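Local atomic coordinates of stage II sporulation E family protein (Thermanaerovibrio acidaminovorans, PDB entry 3RNR), a protein that is of unknown function but is probably a PP2C-type phosphatase that removes phosphate from serine or threonine side chains of proteins. Residues G68-N80 with L86-L98. Residues are numbered along the deposited sequence; the frame is centred on the assembly and turned at random. Where two conformers were deposited one is given.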
loop_
_atom_site.group_PDB
_atom_site.type_symbol
_atom_site.label_atom_id
_atom_site.label_comp_id
_atom_site.label_asym_id
_atom_site.label_seq_id
_atom_site.Cartn_x
_atom_site.Cartn_y
_atom_site.Cartn_z
ATOM N N GLY B 68 -8.205 -25.218 0.373
ATOM C CA GLY B 68 -8.832 -25.446 -0.916
ATOM C C GLY B 68 -10.252 -24.923 -0.966
ATOM O O GLY B 68 -10.845 -24.824 -2.029
ATOM N N ARG B 69 -10.812 -24.627 0.202
ATOM C CA ARG B 69 -12.175 -24.104 0.277
ATOM C C ARG B 69 -12.278 -22.590 0.489
ATOM O O ARG B 69 -13.382 -22.041 0.596
ATOM C CB ARG B 69 -12.986 -24.876 1.325
ATOM C CG ARG B 69 -13.247 -26.321 0.925
ATOM C CD ARG B 69 -14.453 -26.881 1.670
ATOM N NE ARG B 69 -14.200 -27.012 3.098
ATOM C CZ ARG B 69 -15.151 -27.045 4.024
ATOM N NH1 ARG B 69 -14.824 -27.171 5.301
ATOM N NH2 ARG B 69 -16.427 -26.946 3.675
ATOM N N THR B 70 -11.126 -21.928 0.562
ATOM C CA THR B 70 -11.059 -20.487 0.762
ATOM C C THR B 70 -9.886 -19.993 -0.100
ATOM O O THR B 70 -8.925 -20.721 -0.323
ATOM C CB THR B 70 -10.811 -20.129 2.255
ATOM O OG1 THR B 70 -10.708 -18.701 2.424
ATOM C CG2 THR B 70 -9.550 -20.798 2.764
ATOM N N GLY B 71 -9.951 -18.769 -0.590
ATOM C CA GLY B 71 -8.867 -18.299 -1.434
ATOM C C GLY B 71 -9.047 -16.881 -1.912
ATOM O O GLY B 71 -10.058 -16.247 -1.618
ATOM N N ALA B 72 -8.068 -16.384 -2.667
ATOM C CA ALA B 72 -8.152 -15.041 -3.214
ATOM C C ALA B 72 -7.501 -15.040 -4.582
ATOM O O ALA B 72 -6.756 -15.958 -4.911
ATOM C CB ALA B 72 -7.438 -14.047 -2.277
ATOM N N THR B 73 -7.771 -14.012 -5.377
ATOM C CA THR B 73 -7.070 -13.831 -6.650
ATOM C C THR B 73 -6.308 -12.528 -6.489
ATOM O O THR B 73 -6.653 -11.714 -5.630
ATOM C CB THR B 73 -8.041 -13.701 -7.835
ATOM O OG1 THR B 73 -8.964 -12.635 -7.574
ATOM C CG2 THR B 73 -8.830 -14.995 -8.001
HETATM N N MSE B 74 -5.244 -12.338 -7.258
HETATM C CA MSE B 74 -4.475 -11.107 -7.100
HETATM C C MSE B 74 -3.664 -10.790 -8.347
HETATM O O MSE B 74 -3.404 -11.668 -9.163
HETATM C CB MSE B 74 -3.541 -11.241 -5.890
HETATM C CG MSE B 74 -2.432 -12.268 -6.083
HETATM SE SE MSE B 74 -1.289 -12.419 -4.517
HETATM C CE MSE B 74 -0.475 -10.652 -4.585
ATOM N N ALA B 75 -3.266 -9.530 -8.486
ATOM C CA ALA B 75 -2.310 -9.156 -9.509
ATOM C C ALA B 75 -1.370 -8.141 -8.879
ATOM O O ALA B 75 -1.800 -7.306 -8.083
ATOM C CB ALA B 75 -3.019 -8.555 -10.724
ATOM N N VAL B 76 -0.095 -8.216 -9.235
ATOM C CA VAL B 76 0.912 -7.362 -8.610
ATOM C C VAL B 76 1.968 -6.947 -9.636
ATOM O O VAL B 76 2.302 -7.713 -10.552
ATOM C CB VAL B 76 1.553 -8.080 -7.399
ATOM C CG1 VAL B 76 1.953 -9.492 -7.771
ATOM C CG2 VAL B 76 2.748 -7.298 -6.882
ATOM N N ALA B 77 2.482 -5.732 -9.504
ATOM C CA ALA B 77 3.532 -5.287 -10.400
ATOM C C ALA B 77 4.482 -4.366 -9.640
ATOM O O ALA B 77 4.119 -3.791 -8.613
ATOM C CB ALA B 77 2.934 -4.590 -11.615
ATOM N N ALA B 78 5.715 -4.263 -10.118
ATOM C CA ALA B 78 6.678 -3.385 -9.471
ATOM C C ALA B 78 7.546 -2.777 -10.547
ATOM O O ALA B 78 7.931 -3.465 -11.488
ATOM C CB ALA B 78 7.522 -4.151 -8.495
ATOM N N VAL B 79 7.843 -1.489 -10.412
ATOM C CA VAL B 79 8.728 -0.821 -11.347
ATOM C C VAL B 79 10.013 -0.473 -10.621
ATOM O O VAL B 79 9.980 0.141 -9.562
ATOM C CB VAL B 79 8.094 0.464 -11.891
ATOM C CG1 VAL B 79 9.096 1.234 -12.764
ATOM C CG2 VAL B 79 6.821 0.131 -12.668
ATOM N N ASN B 80 11.148 -0.873 -11.180
ATOM C CA ASN B 80 12.414 -0.541 -10.561
ATOM C C ASN B 80 12.733 0.896 -10.937
ATOM O O ASN B 80 12.872 1.222 -12.121
ATOM C CB ASN B 80 13.510 -1.491 -11.047
ATOM C CG ASN B 80 14.845 -1.234 -10.369
ATOM O OD1 ASN B 80 15.336 -0.109 -10.342
ATOM N ND2 ASN B 80 15.420 -2.275 -9.794
ATOM N N LEU B 86 10.049 -3.029 -15.467
ATOM C CA LEU B 86 8.798 -3.490 -14.920
ATOM C C LEU B 86 8.752 -5.012 -14.799
ATOM O O LEU B 86 9.130 -5.725 -15.728
ATOM C CB LEU B 86 7.672 -3.053 -15.855
ATOM C CG LEU B 86 6.277 -3.634 -15.619
ATOM C CD1 LEU B 86 5.706 -3.116 -14.306
ATOM C CD2 LEU B 86 5.361 -3.271 -16.776
ATOM N N GLU B 87 8.279 -5.502 -13.655
ATOM C CA GLU B 87 7.924 -6.916 -13.514
ATOM C C GLU B 87 6.491 -7.023 -12.995
ATOM O O GLU B 87 5.982 -6.086 -12.384
ATOM C CB GLU B 87 8.863 -7.636 -12.541
ATOM C CG GLU B 87 10.321 -7.694 -13.021
ATOM C CD GLU B 87 11.125 -8.687 -12.215
ATOM O OE1 GLU B 87 11.300 -8.485 -10.990
ATOM O OE2 GLU B 87 11.535 -9.695 -12.798
ATOM N N TRP B 88 5.848 -8.165 -13.216
ATOM C CA TRP B 88 4.473 -8.333 -12.752
ATOM C C TRP B 88 4.148 -9.807 -12.556
ATOM O O TRP B 88 4.863 -10.691 -13.056
ATOM C CB TRP B 88 3.470 -7.682 -13.722
ATOM C CG TRP B 88 3.597 -8.198 -15.138
ATOM C CD1 TRP B 88 4.339 -7.650 -16.147
ATOM C CD2 TRP B 88 2.969 -9.366 -15.689
ATOM N NE1 TRP B 88 4.223 -8.415 -17.288
ATOM C CE2 TRP B 88 3.397 -9.478 -17.029
ATOM C CE3 TRP B 88 2.107 -10.344 -15.166
ATOM C CZ2 TRP B 88 2.974 -10.515 -17.868
ATOM C CZ3 TRP B 88 1.692 -11.383 -15.998
ATOM C CH2 TRP B 88 2.128 -11.460 -17.335
ATOM N N ALA B 89 3.089 -10.076 -11.799
ATOM C CA ALA B 89 2.615 -11.445 -11.637
ATOM C C ALA B 89 1.135 -11.430 -11.287
ATOM O O ALA B 89 0.638 -10.461 -10.698
ATOM C CB ALA B 89 3.424 -12.172 -10.575
ATOM N N SER B 90 0.424 -12.493 -11.649
ATOM C CA SER B 90 -0.995 -12.553 -11.308
ATOM C C SER B 90 -1.473 -13.984 -11.190
ATOM O O SER B 90 -0.900 -14.898 -11.787
ATOM C CB SER B 90 -1.841 -11.760 -12.312
ATOM O OG SER B 90 -1.912 -12.401 -13.565
ATOM N N VAL B 91 -2.508 -14.180 -10.386
ATOM C CA VAL B 91 -3.088 -15.500 -10.213
ATOM C C VAL B 91 -4.596 -15.352 -10.181
ATOM O O VAL B 91 -5.140 -14.579 -9.372
ATOM C CB VAL B 91 -2.607 -16.166 -8.901
ATOM C CG1 VAL B 91 -3.308 -17.502 -8.687
ATOM C CG2 VAL B 91 -1.077 -16.371 -8.912
ATOM N N GLY B 92 -5.287 -16.134 -10.991
ATOM C CA GLY B 92 -6.726 -15.974 -11.104
ATOM C C GLY B 92 -7.168 -15.019 -12.196
ATOM O O GLY B 92 -6.659 -15.059 -13.319
ATOM N N ASP B 93 -8.249 -14.300 -11.928
ATOM C CA ASP B 93 -8.859 -13.419 -12.923
ATOM C C ASP B 93 -8.507 -11.933 -12.794
ATOM O O ASP B 93 -9.113 -11.110 -13.474
ATOM C CB ASP B 93 -10.375 -13.616 -12.970
ATOM C CG ASP B 93 -11.031 -13.241 -11.672
ATOM O OD1 ASP B 93 -10.296 -13.136 -10.677
ATOM O OD2 ASP B 93 -12.261 -13.040 -11.640
ATOM N N CYS B 94 -7.631 -11.568 -11.863
ATOM C CA CYS B 94 -7.126 -10.192 -11.845
ATOM C C CYS B 94 -6.236 -9.976 -13.062
ATOM O O CYS B 94 -5.685 -10.932 -13.598
ATOM C CB CYS B 94 -6.351 -9.904 -10.572
ATOM S SG CYS B 94 -7.369 -9.891 -9.101
ATOM N N ARG B 95 -6.099 -8.732 -13.516
ATOM C CA ARG B 95 -5.417 -8.494 -14.789
ATOM C C ARG B 95 -4.313 -7.455 -14.680
ATOM O O ARG B 95 -4.383 -6.543 -13.857
ATOM C CB ARG B 95 -6.426 -8.092 -15.875
ATOM C CG ARG B 95 -7.506 -9.152 -16.113
ATOM C CD ARG B 95 -8.436 -8.816 -17.272
ATOM N NE ARG B 95 -9.195 -7.568 -17.123
ATOM C CZ ARG B 95 -10.243 -7.403 -16.322
ATOM N NH1 ARG B 95 -10.649 -8.386 -15.525
ATOM N NH2 ARG B 95 -10.874 -6.241 -16.297
ATOM N N VAL B 96 -3.295 -7.605 -15.523
ATOM C CA VAL B 96 -2.189 -6.654 -15.593
ATOM C C VAL B 96 -2.130 -5.995 -16.973
ATOM O O VAL B 96 -2.107 -6.690 -17.988
ATOM C CB VAL B 96 -0.840 -7.341 -15.333
ATOM C CG1 VAL B 96 0.289 -6.285 -15.259
ATOM C CG2 VAL B 96 -0.905 -8.180 -14.041
ATOM N N TYR B 97 -2.092 -4.663 -16.998
ATOM C CA TYR B 97 -1.987 -3.883 -18.234
ATOM C C TYR B 97 -0.750 -2.989 -18.240
ATOM O O TYR B 97 -0.428 -2.357 -17.236
ATOM C CB TYR B 97 -3.217 -2.980 -18.403
ATOM C CG TYR B 97 -4.487 -3.767 -18.610
ATOM C CD1 TYR B 97 -4.935 -4.073 -19.893
ATOM C CD2 TYR B 97 -5.218 -4.230 -17.528
ATOM C CE1 TYR B 97 -6.101 -4.820 -20.094
ATOM C CE2 TYR B 97 -6.378 -4.976 -17.713
ATOM C CZ TYR B 97 -6.810 -5.272 -18.997
ATOM O OH TYR B 97 -7.961 -6.009 -19.171
ATOM N N LEU B 98 -0.082 -2.918 -19.389
ATOM C CA LEU B 98 0.967 -1.939 -19.610
ATOM C C LEU B 98 0.346 -0.607 -20.025
ATOM O O LEU B 98 -0.503 -0.575 -20.918
ATOM C CB LEU B 98 1.883 -2.425 -20.738
ATOM C CG LEU B 98 3.016 -1.480 -21.132
ATOM C CD1 LEU B 98 4.027 -1.392 -19.995
ATOM C CD2 LEU B 98 3.689 -1.972 -22.430
#
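Ala89 O accepts a hydrogen bond from Val76 N at 2.8 Å and is also approached by the CA-H of Ala75. Its partner bond, Ala89 N to Val76 O, is equally short, and matching pairs join Met74 to Val91 and Ala78 to Glu87, so strands 72-80 and 86-91 form an antiparallel hairpin. Val76 CG1, set between its own N and carbonyl carbon (chi1 48°), leans over this bonded pair, 3.4 Å from Ala89 O. On that face Met74 (modelled as selenomethionine) and Val91 pack against Ala53 and Val50 of helix 46-63. The other face looks into the sandwich: at Gly92, whose phi of 91° suits glycine, the chain folds back beneath the hairpin, Thr73 CG2 packing on Gly92 CA. Ala75 CB meets Cys94 CB at 3.6 Å and Val96 CG2 at 4.0 Å. Val96 CG1 rests 3.7 Å above the Trp88 ring plane, offset toward its rim. Leu86 CD1 crosses to Val79 CG2 at 3.8 Å. Thr73 OG1 and Asp93 OD1 are at best weakly bonded; each hydrogen-bonds to Tyr168 OH. Small Ala75 and Ala77 probably let the second sheet, with Val160 against Ala77, lie close, while six cross-strand bonds satisfy the amides facing each other; outward-facing Ala75 pairs with Val15.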